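Local coordinates for protein MGS-M5 (Unidentified, PDB 4Q3N) that probably catalyses the NAD-dependent interconversion of L-lactate and pyruvate, as a Rossmann-fold lactate dehydrogenase from a deep-sea metagenome, at residues A[30-35]-A[66-71]; A[73-78]-A[105-110]; A[169-174]-A[252-257]; A[274-279]-A[284-289]. All blocks are in the same frame, centred on the assembly; numbering follows the deposited sequence. Where two conformers were deposited one is given.

Interaction 1 (A[30-35]-A[66-71]); sequences ELVLLD and YKDCKD
Leu34 lays one methyl on the ring of Tyr66, and this CH-pi contact is the closest approach between strand 30-34 and the loop 66-71. Leu34 CD2 stands 3.9 Å from the centroid of the Tyr66 ring and 21° off its normal, displaced toward the rim, so that CD1 of Tyr66, at 3.6 Å from Leu34 CD2, is the nearest ring atom. Tyr66 also packs on Val103, Asn106 and Ile107 of helix 89-109.

The remaining contacts are looser: one apolar, Leu34 CD2 to Cys69 SG at 4.4 Å, the other a methyl against a methylene, Val32 CG1 to Asp68 CB at 4.0 Å. With CG1 anti to the backbone N (chi1 179°), Val32 directs that methyl at the Asp68 side chain.

Polar bonding stays inside the loop and its surroundings. Cys69 N donates to Tyr66 O over 2.9 Å in the 3-10 turn, and the Asp68 carboxylate is held by Asp65 N and by a salt bridge to Lys62.

The strand belongs to the parallel sheet of the NAD-binding Rossmann domain. Across these two segments the contact is van der Waals packing, and the buried Asp68 charge is met by partners beside the contact rather than by the strand.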
loop_
_atom_site.group_PDB
_atom_site.type_symbol
_atom_site.label_atom_id
_atom_site.label_comp_id
_atom_site.label_asym_id
_atom_site.label_seq_id
_atom_site.Cartn_x
_atom_site.Cartn_y
_atom_site.Cartn_z
ATOM N N GLU A 30 -3.506 -15.911 4.354
ATOM C CA GLU A 30 -3.413 -16.987 5.373
ATOM C C GLU A 30 -1.988 -17.453 5.582
ATOM O O GLU A 30 -1.298 -17.759 4.618
ATOM C CB GLU A 30 -4.242 -18.209 4.953
ATOM C CG GLU A 30 -5.666 -17.985 4.623
ATOM C CD GLU A 30 -6.345 -19.332 4.343
ATOM O OE1 GLU A 30 -6.516 -19.663 3.146
ATOM O OE2 GLU A 30 -6.621 -20.077 5.317
ATOM N N LEU A 31 -1.587 -17.569 6.842
ATOM C CA LEU A 31 -0.234 -17.943 7.209
ATOM C C LEU A 31 -0.306 -19.074 8.236
ATOM O O LEU A 31 -1.084 -18.963 9.191
ATOM C CB LEU A 31 0.457 -16.721 7.795
ATOM C CG LEU A 31 1.897 -16.704 8.223
ATOM C CD1 LEU A 31 2.710 -17.071 7.012
ATOM C CD2 LEU A 31 2.260 -15.310 8.773
ATOM N N VAL A 32 0.482 -20.131 8.052
ATOM C CA VAL A 32 0.530 -21.197 9.057
ATOM C C VAL A 32 1.995 -21.376 9.437
ATOM O O VAL A 32 2.855 -21.455 8.557
ATOM C CB VAL A 32 -0.046 -22.508 8.553
ATOM C CG1 VAL A 32 0.060 -23.589 9.655
ATOM C CG2 VAL A 32 -1.543 -22.344 8.090
ATOM N N LEU A 33 2.271 -21.400 10.738
ATOM C CA LEU A 33 3.626 -21.516 11.248
ATOM C C LEU A 33 3.847 -22.924 11.795
ATOM O O LEU A 33 3.046 -23.408 12.628
ATOM C CB LEU A 33 3.873 -20.497 12.371
ATOM C CG LEU A 33 3.524 -19.040 11.980
ATOM C CD1 LEU A 33 3.794 -18.164 13.200
ATOM C CD2 LEU A 33 4.370 -18.531 10.778
ATOM N N LEU A 34 4.905 -23.582 11.326
ATOM C CA LEU A 34 5.260 -24.930 11.798
ATOM C C LEU A 34 6.628 -24.906 12.453
ATOM O O LEU A 34 7.556 -24.306 11.926
ATOM C CB LEU A 34 5.299 -25.936 10.643
ATOM C CG LEU A 34 4.065 -26.783 10.356
ATOM C CD1 LEU A 34 2.871 -25.868 10.136
ATOM C CD2 LEU A 34 4.318 -27.688 9.114
ATOM N N ASP A 35 6.769 -25.580 13.571
ATOM C CA ASP A 35 8.074 -25.686 14.190
ATOM C C ASP A 35 8.100 -26.963 14.984
ATOM O O ASP A 35 7.078 -27.366 15.529
ATOM C CB ASP A 35 8.354 -24.490 15.107
ATOM C CG ASP A 35 9.819 -24.372 15.466
ATOM O OD1 ASP A 35 10.263 -25.067 16.398
ATOM O OD2 ASP A 35 10.537 -23.601 14.828
ATOM N N TYR A 66 1.795 -30.589 9.774
ATOM C CA TYR A 66 2.070 -30.817 8.369
ATOM C C TYR A 66 0.789 -30.968 7.555
ATOM O O TYR A 66 0.756 -30.580 6.387
ATOM C CB TYR A 66 2.983 -32.054 8.201
ATOM C CG TYR A 66 4.424 -31.653 8.422
ATOM C CD1 TYR A 66 5.079 -30.856 7.493
ATOM C CD2 TYR A 66 5.111 -32.021 9.581
ATOM C CE1 TYR A 66 6.387 -30.458 7.691
ATOM C CE2 TYR A 66 6.435 -31.641 9.785
ATOM C CZ TYR A 66 7.065 -30.865 8.826
ATOM O OH TYR A 66 8.351 -30.443 8.999
ATOM N N LYS A 67 -0.267 -31.501 8.171
ATOM C CA LYS A 67 -1.534 -31.621 7.461
ATOM C C LYS A 67 -2.061 -30.271 6.967
ATOM O O LYS A 67 -2.799 -30.220 5.975
ATOM C CB LYS A 67 -2.586 -32.334 8.327
ATOM C CG LYS A 67 -3.067 -31.565 9.557
ATOM C CD LYS A 67 -4.135 -32.387 10.320
ATOM C CE LYS A 67 -4.605 -31.686 11.606
ATOM N NZ LYS A 67 -5.178 -30.320 11.353
ATOM N N ASP A 68 -1.693 -29.173 7.618
ATOM C CA ASP A 68 -2.094 -27.858 7.078
ATOM C C ASP A 68 -1.468 -27.481 5.748
ATOM O O ASP A 68 -1.875 -26.492 5.147
ATOM C CB ASP A 68 -1.779 -26.743 8.088
ATOM C CG ASP A 68 -2.604 -26.890 9.333
ATOM O OD1 ASP A 68 -3.854 -26.881 9.216
ATOM O OD2 ASP A 68 -2.009 -27.115 10.409
ATOM N N CYS A 69 -0.495 -28.258 5.283
ATOM C CA CYS A 69 0.146 -27.985 4.009
ATOM C C CYS A 69 -0.747 -28.375 2.849
ATOM O O CYS A 69 -0.480 -27.998 1.708
ATOM C CB CYS A 69 1.477 -28.738 3.880
ATOM S SG CYS A 69 2.745 -28.065 4.976
ATOM N N LYS A 70 -1.781 -29.155 3.125
ATOM C CA LYS A 70 -2.488 -29.855 2.050
ATOM C C LYS A 70 -2.959 -28.888 0.958
ATOM O O LYS A 70 -2.786 -29.157 -0.225
ATOM C CB LYS A 70 -3.691 -30.615 2.587
ATOM C CG LYS A 70 -4.532 -31.281 1.473
ATOM C CD LYS A 70 -5.648 -32.143 2.066
ATOM C CE LYS A 70 -6.554 -32.682 0.958
ATOM N NZ LYS A 70 -7.174 -33.977 1.320
ATOM N N ASP A 71 -3.504 -27.741 1.364
ATOM C CA ASP A 71 -4.019 -26.775 0.392
ATOM C C ASP A 71 -3.212 -25.472 0.429
ATOM O O ASP A 71 -3.735 -24.426 0.098
ATOM C CB ASP A 71 -5.486 -26.479 0.692
ATOM C CG ASP A 71 -5.704 -26.126 2.157
ATOM O OD1 ASP A 71 -4.741 -26.317 2.986
ATOM O OD2 ASP A 71 -6.827 -25.672 2.483
#

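Interaction 2 (A[73-78]-A[105-110])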
loop_
_atom_site.group_PDB
_atom_site.type_symbol
_atom_site.label_atom_id
_atom_site.label_comp_id
_atom_site.label_asym_id
_atom_site.label_seq_id
_atom_site.Cartn_x
_atom_site.Cartn_y
_atom_site.Cartn_z
ATOM N N GLY A 73 -0.495 -22.878 -0.985
ATOM C CA GLY A 73 0.002 -22.592 -2.321
ATOM C C GLY A 73 1.539 -22.618 -2.292
ATOM O O GLY A 73 2.195 -22.906 -3.292
ATOM N N LEU A 74 2.111 -22.346 -1.133
ATOM C CA LEU A 74 3.582 -22.210 -1.029
ATOM C C LEU A 74 4.044 -22.692 0.334
ATOM O O LEU A 74 3.440 -22.345 1.348
ATOM C CB LEU A 74 4.015 -20.726 -1.201
ATOM C CG LEU A 74 5.508 -20.398 -1.056
ATOM C CD1 LEU A 74 6.264 -20.911 -2.290
ATOM C CD2 LEU A 74 5.696 -18.832 -0.888
ATOM N N VAL A 75 5.105 -23.492 0.380
ATOM C CA VAL A 75 5.691 -23.798 1.702
ATOM C C VAL A 75 7.102 -23.277 1.664
ATOM O O VAL A 75 7.858 -23.594 0.720
ATOM C CB VAL A 75 5.681 -25.316 2.017
ATOM C CG1 VAL A 75 6.387 -25.568 3.362
ATOM C CG2 VAL A 75 4.220 -25.869 2.013
ATOM N N VAL A 76 7.451 -22.487 2.673
ATOM C CA VAL A 76 8.780 -21.902 2.759
ATOM C C VAL A 76 9.558 -22.618 3.845
ATOM O O VAL A 76 9.159 -22.602 5.009
ATOM C CB VAL A 76 8.718 -20.410 3.067
ATOM C CG1 VAL A 76 10.157 -19.758 3.080
ATOM C CG2 VAL A 76 7.777 -19.686 1.977
ATOM N N ILE A 77 10.652 -23.260 3.467
ATOM C CA ILE A 77 11.419 -24.059 4.434
ATOM C C ILE A 77 12.649 -23.296 4.927
ATOM O O ILE A 77 13.507 -22.901 4.136
ATOM C CB ILE A 77 11.875 -25.398 3.821
ATOM C CG1 ILE A 77 10.650 -26.162 3.267
ATOM C CG2 ILE A 77 12.721 -26.213 4.860
ATOM C CD1 ILE A 77 11.019 -27.357 2.386
ATOM N N THR A 78 12.716 -23.090 6.233
ATOM C CA THR A 78 13.855 -22.366 6.852
ATOM C C THR A 78 14.570 -23.276 7.884
ATOM O O THR A 78 15.547 -22.885 8.478
ATOM C CB THR A 78 13.384 -21.064 7.547
ATOM O OG1 THR A 78 12.828 -21.394 8.837
ATOM C CG2 THR A 78 12.331 -20.316 6.688
ATOM N N LYS A 105 9.356 -34.854 2.991
ATOM C CA LYS A 105 8.499 -36.044 3.041
ATOM C C LYS A 105 7.227 -35.775 3.838
ATOM O O LYS A 105 6.144 -36.189 3.451
ATOM C CB LYS A 105 9.233 -37.240 3.676
ATOM C CG LYS A 105 10.436 -37.748 2.862
ATOM C CD LYS A 105 10.224 -37.775 1.334
ATOM C CE LYS A 105 11.148 -38.801 0.676
ATOM N NZ LYS A 105 11.234 -38.700 -0.803
ATOM N N ASN A 106 7.369 -35.113 4.983
ATOM C CA ASN A 106 6.209 -34.758 5.800
ATOM C C ASN A 106 5.269 -33.797 5.046
ATOM O O ASN A 106 4.022 -33.923 5.134
ATOM C CB ASN A 106 6.671 -34.131 7.125
ATOM C CG ASN A 106 7.210 -35.204 8.100
ATOM O OD1 ASN A 106 6.715 -36.298 8.085
ATOM N ND2 ASN A 106 8.218 -34.897 8.890
ATOM N N ILE A 107 5.843 -32.835 4.320
ATOM C CA ILE A 107 5.001 -31.922 3.519
ATOM C C ILE A 107 4.236 -32.712 2.458
ATOM O O ILE A 107 3.017 -32.545 2.296
ATOM C CB ILE A 107 5.829 -30.829 2.817
ATOM C CG1 ILE A 107 6.467 -29.860 3.829
ATOM C CG2 ILE A 107 4.927 -30.010 1.803
ATOM C CD1 ILE A 107 7.540 -29.012 3.185
ATOM N N MET A 108 4.943 -33.605 1.745
ATOM C CA MET A 108 4.293 -34.321 0.647
ATOM C C MET A 108 3.229 -35.279 1.151
ATOM O O MET A 108 2.241 -35.489 0.450
ATOM C CB MET A 108 5.311 -35.069 -0.227
ATOM C CG MET A 108 6.390 -34.139 -0.822
ATOM S SD MET A 108 5.720 -32.665 -1.683
ATOM C CE MET A 108 4.861 -33.509 -3.010
ATOM N N SER A 109 3.405 -35.843 2.353
ATOM C CA SER A 109 2.427 -36.750 2.971
ATOM C C SER A 109 1.065 -36.082 3.134
ATOM O O SER A 109 0.039 -36.753 3.201
ATOM C CB SER A 109 2.916 -37.242 4.356
ATOM O OG SER A 109 2.857 -36.211 5.348
ATOM N N SER A 110 1.059 -34.749 3.240
ATOM C CA SER A 110 -0.193 -34.065 3.499
ATOM C C SER A 110 -1.118 -34.046 2.270
ATOM O O SER A 110 -2.293 -33.735 2.396
ATOM C CB SER A 110 0.069 -32.618 3.937
ATOM O OG SER A 110 0.508 -31.848 2.839
#
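Ile107 sets its CD1 methyl against both Val75 and Ile77, and this one atom makes both side-chain contacts between the helix end and strand 74-77. The tight part is its meeting with Val75, where Val75 CG1 lies 3.6 Å from Ile107 CD1; the two side chains run past each other in opposite senses. Ile77 approaches on a slant and is a little farther off, its CD1 being 3.9 Å from Ile107 CD1. The extended shape of Ile107 explains the reach: chi2 of 166° extends CD1 away from the helix toward the sheet. All three residues are buried and apolar, so shape and dispersion alone join the segments here.

The other side of the helix end is polar and more open, with Ser109 exposed to solvent. Ser110, partly exposed, turns its hydroxyl back on the helix: Ser110 OG donates to Ile107 O at 2.7 Å, in the carbonyl plane, and Ser110 N reaches the same Ile107 O at 3.1 Å; two donors thus meet this carbonyl oxygen.

The pair forms the first half of a beta-alpha-beta unit of the Rossmann fold, strand 74-77, helix 89-109 and strand 115-118. Val75 and Ile107 both also touch Leu116 of the last strand and Phe112 in the connecting loop, while Val75 packs on Val7 and Val9 of strand 5-9.

Interaction 3 (A[169-174]-A[252-257]); sequences HAYILG and ILPISV
Tyr171 reaches across to strand 251-258 and meets Ile252 with its hydroxyl and Pro254 with its ring. Tyr171 OH lies 3.3 Å from Ile252 CG2. Nearer the root of the ring, Tyr171 CD1 is 4.0 Å from Pro254 CG. The Ile252 and Pro254 side chains run at about a right angle to that of Tyr171.

A water in the plane of the ring, at its edge, extends the contact: it lies 2.6 Å from Tyr171 OH and donates to Ile252 O at 3.0 Å, linking the hydroxyl to the strand's backbone. A phenylalanine in place of Tyr171 would probably keep the proline packing but leave this water without its side-chain partner, breaking the bridge to Ile252 O.

The two segments belong to different antiparallel sheets of the C-terminal alpha/beta domain of the lactate/malate dehydrogenase family, and within this contact side chains and a water join them. Chi1 of -58° places the tyrosine ring beside its backbone N and anti to the carbonyl carbon, which turns it toward strand 251-258.

Farther out, Pro274 packs on both Tyr171 and Ile252, and Thr150 of helix 147-161 lies against Pro254. The third subunit touches the contact as well, its Ala191 against Tyr171 and its Asn167 against Ile252.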
loop_
_atom_site.group_PDB
_atom_site.type_symbol
_atom_site.label_atom_id
_atom_site.label_comp_id
_atom_site.label_asym_id
_atom_site.label_seq_id
_atom_site.Cartn_x
_atom_site.Cartn_y
_atom_site.Cartn_z
ATOM N N HIS A 169 19.720 -2.215 -12.069
ATOM C CA HIS A 169 19.325 -3.534 -12.563
ATOM C C HIS A 169 20.564 -4.356 -12.854
ATOM O O HIS A 169 21.111 -4.280 -13.953
ATOM C CB HIS A 169 18.502 -3.429 -13.816
ATOM C CG HIS A 169 17.355 -2.486 -13.670
ATOM N ND1 HIS A 169 16.397 -2.644 -12.688
ATOM C CD2 HIS A 169 17.020 -1.370 -14.363
ATOM C CE1 HIS A 169 15.497 -1.682 -12.804
ATOM N NE2 HIS A 169 15.863 -0.888 -13.798
ATOM N N ALA A 170 20.983 -5.139 -11.871
ATOM C CA ALA A 170 22.218 -5.895 -11.936
ATOM C C ALA A 170 22.004 -7.096 -11.014
ATOM O O ALA A 170 21.211 -6.977 -10.063
ATOM C CB ALA A 170 23.405 -5.035 -11.456
ATOM N N TYR A 171 22.668 -8.221 -11.315
ATOM C CA TYR A 171 22.468 -9.496 -10.615
ATOM C C TYR A 171 23.772 -9.981 -9.998
ATOM O O TYR A 171 24.866 -9.787 -10.577
ATOM C CB TYR A 171 21.967 -10.612 -11.543
ATOM C CG TYR A 171 20.649 -10.339 -12.278
ATOM C CD1 TYR A 171 19.501 -9.926 -11.602
ATOM C CD2 TYR A 171 20.574 -10.488 -13.645
ATOM C CE1 TYR A 171 18.307 -9.661 -12.295
ATOM C CE2 TYR A 171 19.384 -10.232 -14.359
ATOM C CZ TYR A 171 18.259 -9.826 -13.669
ATOM O OH TYR A 171 17.119 -9.568 -14.384
ATOM N N ILE A 172 23.636 -10.630 -8.852
ATOM C CA ILE A 172 24.622 -11.584 -8.371
ATOM C C ILE A 172 24.168 -12.960 -8.816
ATOM O O ILE A 172 22.982 -13.281 -8.642
ATOM C CB ILE A 172 24.735 -11.565 -6.843
ATOM C CG1 ILE A 172 25.119 -10.161 -6.389
ATOM C CG2 ILE A 172 25.744 -12.679 -6.339
ATOM C CD1 ILE A 172 26.659 -9.796 -6.667
ATOM N N LEU A 173 25.075 -13.732 -9.420
ATOM C CA LEU A 173 24.779 -15.071 -9.906
ATOM C C LEU A 173 25.614 -16.122 -9.205
ATOM O O LEU A 173 26.682 -15.825 -8.612
ATOM C CB LEU A 173 25.036 -15.203 -11.421
ATOM C CG LEU A 173 24.229 -14.141 -12.222
ATOM C CD1 LEU A 173 24.568 -14.255 -13.690
ATOM C CD2 LEU A 173 22.755 -14.335 -11.997
ATOM N N GLY A 174 25.193 -17.373 -9.389
ATOM C CA GLY A 174 26.013 -18.493 -8.925
ATOM C C GLY A 174 25.601 -18.985 -7.550
ATOM O O GLY A 174 24.430 -18.851 -7.131
ATOM N N ILE A 252 11.078 -11.108 -13.104
ATOM C CA ILE A 252 12.418 -11.709 -13.210
ATOM C C ILE A 252 13.167 -11.441 -11.918
ATOM O O ILE A 252 13.389 -10.267 -11.552
ATOM C CB ILE A 252 13.215 -11.134 -14.382
ATOM C CG1 ILE A 252 12.441 -11.386 -15.683
ATOM C CG2 ILE A 252 14.641 -11.769 -14.409
ATOM C CD1 ILE A 252 12.971 -10.610 -16.873
ATOM N N LEU A 253 13.498 -12.521 -11.223
ATOM C CA LEU A 253 14.308 -12.479 -9.984
ATOM C C LEU A 253 15.398 -13.541 -9.995
ATOM O O LEU A 253 15.183 -14.645 -10.469
ATOM C CB LEU A 253 13.450 -12.735 -8.730
ATOM C CG LEU A 253 12.354 -11.679 -8.482
ATOM C CD1 LEU A 253 11.398 -12.195 -7.450
ATOM C CD2 LEU A 253 12.937 -10.288 -8.030
ATOM N N PRO A 254 16.564 -13.221 -9.424
ATOM C CA PRO A 254 17.622 -14.225 -9.354
ATOM C C PRO A 254 17.313 -15.111 -8.168
ATOM O O PRO A 254 17.144 -14.605 -7.056
ATOM C CB PRO A 254 18.891 -13.403 -9.170
ATOM C CG PRO A 254 18.418 -12.115 -8.475
ATOM C CD PRO A 254 17.001 -11.882 -8.988
ATOM N N ILE A 255 17.151 -16.409 -8.427
ATOM C CA ILE A 255 16.808 -17.385 -7.386
ATOM C C ILE A 255 17.541 -18.659 -7.698
ATOM O O ILE A 255 18.096 -18.788 -8.794
ATOM C CB ILE A 255 15.290 -17.672 -7.345
ATOM C CG1 ILE A 255 14.749 -17.877 -8.769
ATOM C CG2 ILE A 255 14.547 -16.469 -6.797
ATOM C CD1 ILE A 255 13.396 -18.580 -8.804
ATOM N N SER A 256 17.561 -19.593 -6.738
ATOM C CA SER A 256 18.086 -20.930 -6.963
ATOM C C SER A 256 17.148 -21.737 -7.850
ATOM O O SER A 256 16.013 -21.996 -7.461
ATOM C CB SER A 256 18.293 -21.692 -5.642
ATOM O OG SER A 256 19.208 -21.055 -4.773
ATOM N N VAL A 257 17.637 -22.164 -9.015
ATOM C CA VAL A 257 16.825 -22.958 -9.955
ATOM C C VAL A 257 17.687 -24.017 -10.573
ATOM O O VAL A 257 18.934 -23.897 -10.588
ATOM C CB VAL A 257 16.229 -22.090 -11.094
ATOM C CG1 VAL A 257 15.084 -21.261 -10.567
ATOM C CG2 VAL A 257 17.328 -21.192 -11.714
HETATM O O HOH W 1 15.165 -8.394 -13.070
#

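Interaction 4 (A[274-279]-A[284-289]). With ACT (acetate ion), chain E.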
loop_
_atom_site.group_PDB
_atom_site.type_symbol
_atom_site.label_atom_id
_atom_site.label_comp_id
_atom_site.label_asym_id
_atom_site.label_seq_id
_atom_site.Cartn_x
_atom_site.Cartn_y
_atom_site.Cartn_z
ATOM N N PRO A 274 18.787 -15.668 -12.951
ATOM C CA PRO A 274 17.542 -14.896 -13.084
ATOM C C PRO A 274 16.431 -15.790 -13.666
ATOM O O PRO A 274 16.648 -16.526 -14.618
ATOM C CB PRO A 274 17.922 -13.763 -14.044
ATOM C CG PRO A 274 19.051 -14.316 -14.881
ATOM C CD PRO A 274 19.800 -15.309 -13.965
ATOM N N ALA A 275 15.249 -15.728 -13.086
ATOM C CA ALA A 275 14.177 -16.585 -13.556
ATOM C C ALA A 275 12.855 -15.838 -13.511
ATOM O O ALA A 275 12.671 -14.925 -12.707
ATOM C CB ALA A 275 14.113 -17.905 -12.691
ATOM N N VAL A 276 11.943 -16.248 -14.387
ATOM C CA VAL A 276 10.626 -15.657 -14.464
ATOM C C VAL A 276 9.684 -16.411 -13.527
ATOM O O VAL A 276 9.432 -17.611 -13.728
ATOM C CB VAL A 276 10.068 -15.703 -15.925
ATOM C CG1 VAL A 276 8.676 -15.032 -15.966
ATOM C CG2 VAL A 276 11.017 -15.007 -16.873
ATOM N N LEU A 277 9.135 -15.704 -12.543
ATOM C CA LEU A 277 8.193 -16.288 -11.565
ATOM C C LEU A 277 6.746 -15.844 -11.802
ATOM O O LEU A 277 6.479 -14.651 -11.987
ATOM C CB LEU A 277 8.579 -15.884 -10.154
ATOM C CG LEU A 277 9.846 -16.574 -9.622
ATOM C CD1 LEU A 277 10.299 -15.901 -8.315
ATOM C CD2 LEU A 277 9.481 -18.036 -9.338
ATOM N N ASN A 278 5.814 -16.782 -11.731
ATOM C CA ASN A 278 4.406 -16.422 -11.809
ATOM C C ASN A 278 3.656 -17.433 -10.913
ATOM O O ASN A 278 4.283 -18.144 -10.131
ATOM C CB ASN A 278 3.924 -16.409 -13.286
ATOM C CG ASN A 278 3.953 -17.782 -13.934
ATOM O OD1 ASN A 278 3.804 -18.781 -13.259
ATOM N ND2 ASN A 278 4.135 -17.831 -15.275
ATOM N N LYS A 279 2.339 -17.517 -11.017
ATOM C CA LYS A 279 1.540 -18.293 -10.056
ATOM C C LYS A 279 1.833 -19.776 -10.136
ATOM O O LYS A 279 1.524 -20.550 -9.223
ATOM C CB LYS A 279 0.037 -18.094 -10.313
ATOM C CG LYS A 279 -0.462 -18.724 -11.597
ATOM C CD LYS A 279 -1.962 -18.415 -11.774
ATOM C CE LYS A 279 -2.420 -18.800 -13.168
ATOM N NZ LYS A 279 -2.360 -20.293 -13.353
ATOM N N HIS A 284 10.381 -19.797 -16.929
ATOM C CA HIS A 284 11.633 -20.242 -17.570
ATOM C C HIS A 284 12.779 -19.511 -16.902
ATOM O O HIS A 284 12.579 -18.497 -16.230
ATOM C CB HIS A 284 11.657 -19.990 -19.108
ATOM C CG HIS A 284 11.667 -18.525 -19.508
ATOM N ND1 HIS A 284 10.522 -17.759 -19.587
ATOM C CD2 HIS A 284 12.678 -17.713 -19.916
ATOM C CE1 HIS A 284 10.816 -16.547 -20.030
ATOM N NE2 HIS A 284 12.121 -16.490 -20.226
ATOM N N ILE A 285 13.991 -19.998 -17.128
ATOM C CA ILE A 285 15.191 -19.316 -16.658
ATOM C C ILE A 285 15.627 -18.340 -17.725
ATOM O O ILE A 285 15.640 -18.676 -18.906
ATOM C CB ILE A 285 16.319 -20.315 -16.408
ATOM C CG1 ILE A 285 15.880 -21.269 -15.294
ATOM C CG2 ILE A 285 17.676 -19.560 -16.077
ATOM C CD1 ILE A 285 16.931 -22.405 -15.079
ATOM N N VAL A 286 16.006 -17.140 -17.336
ATOM C CA VAL A 286 16.416 -16.189 -18.349
ATOM C C VAL A 286 17.872 -16.464 -18.691
ATOM O O VAL A 286 18.734 -16.551 -17.789
ATOM C CB VAL A 286 16.214 -14.736 -17.846
ATOM C CG1 VAL A 286 16.765 -13.734 -18.863
ATOM C CG2 VAL A 286 14.676 -14.486 -17.579
ATOM N N LYS A 287 18.171 -16.584 -19.968
ATOM C CA LYS A 287 19.541 -16.854 -20.374
ATOM C C LYS A 287 20.243 -15.555 -20.739
ATOM O O LYS A 287 19.918 -14.948 -21.730
ATOM C CB LYS A 287 19.569 -17.845 -21.539
ATOM C CG LYS A 287 20.929 -18.099 -22.162
ATOM C CD LYS A 287 21.948 -18.557 -21.138
ATOM C CE LYS A 287 23.224 -19.029 -21.861
ATOM N NZ LYS A 287 24.049 -17.864 -22.354
ATOM N N LEU A 288 21.191 -15.114 -19.919
ATOM C CA LEU A 288 21.990 -13.937 -20.259
ATOM C C LEU A 288 23.180 -14.321 -21.100
ATOM O O LEU A 288 23.724 -15.414 -20.931
ATOM C CB LEU A 288 22.515 -13.227 -18.991
ATOM C CG LEU A 288 21.399 -12.838 -18.014
ATOM C CD1 LEU A 288 22.078 -12.393 -16.682
ATOM C CD2 LEU A 288 20.528 -11.698 -18.651
ATOM N N LYS A 289 23.621 -13.417 -21.980
ATOM C CA LYS A 289 24.918 -13.596 -22.672
ATOM C C LYS A 289 26.023 -13.208 -21.683
ATOM O O LYS A 289 26.207 -12.034 -21.396
ATOM C CB LYS A 289 25.028 -12.735 -23.955
ATOM C CG LYS A 289 24.217 -13.186 -25.180
ATOM C CD LYS A 289 24.762 -12.493 -26.469
ATOM C CE LYS A 289 24.447 -13.251 -27.772
ATOM N NZ LYS A 289 23.108 -12.984 -28.413
HETATM C C ACT E . 14.054 -13.549 -21.562
HETATM O O ACT E . 14.991 -13.167 -22.326
HETATM O OXT ACT E . 13.913 -14.795 -21.420
HETATM C CH3 ACT E . 13.106 -12.607 -20.879
#
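Val276 lays a methyl on the His284 ring in a beta hairpin of strands 270-278 and 281-285, in the C-terminal domain of the lactate/malate dehydrogenase fold. Two backbone bonds lace the segments together: Val286 N donates to Pro274 O, and Val276 N to His284 O at 3.0 Å, nearly straight. Between these bonds Ala275 and Ile285 form an antiparallel non-hydrogen-bonded pair.

The Val276 side chain can be followed outward. Val276 CB lies 3.8 Å from His284 O. From there CG2, anti to the carbonyl carbon, sits over one face of the His284 imidazole, 26° off the ring normal in a CH-pi contact; the ring atom nearest to Val276 CG2 is His284 CE1 at 3.5 Å. Val276 CG2 also meets Val286 CG2 at 3.8 Å. The histidine takes the position between its own backbone N and carbonyl carbon (chi1 66°), which brings the ring back over the valine.

Pro274 extends the apolar row, its CG 4.0 Å from Leu288 CD1. Beyond the strands lies the third subunit, with its Met201 on His284 and its Lys192 on Val286 and Leu288. An alanine in place of His284 would probably take the ring from over the Val276 methyl, opening a gap there, and leave the acetate with one hydrogen-bond donor fewer.

That acetate, probably from the crystallisation liquor, is also bonded by Lys192 NZ of the third subunit; from this chain His284 NE2 donates to its OXT over 2.7 Å, at 156°.

In the fold
The four contacts fall into two pairs, one in each domain, and follow one another along the chain without overlap. Interactions 1 and 2 have centres 8 Å apart and share the parallel Rossmann sheet; Tyr66 packs on Asn106 and Cys69 on Ser110, so the loop 66-71 lies between strand 30-34 and the end of helix 89-109. Interactions 3 and 4, with centres 9 Å apart, meet through the neighbouring strands 251-258 and 270-278, where Leu253 O and Ala275 N are probably hydrogen-bonded, and both touch the third subunit. Centres of opposite pairs stand 24 to 28 Å apart. The first pair thus lies in the presumed nucleotide-binding domain, the second in the C-terminal domain, where it borders the third subunit.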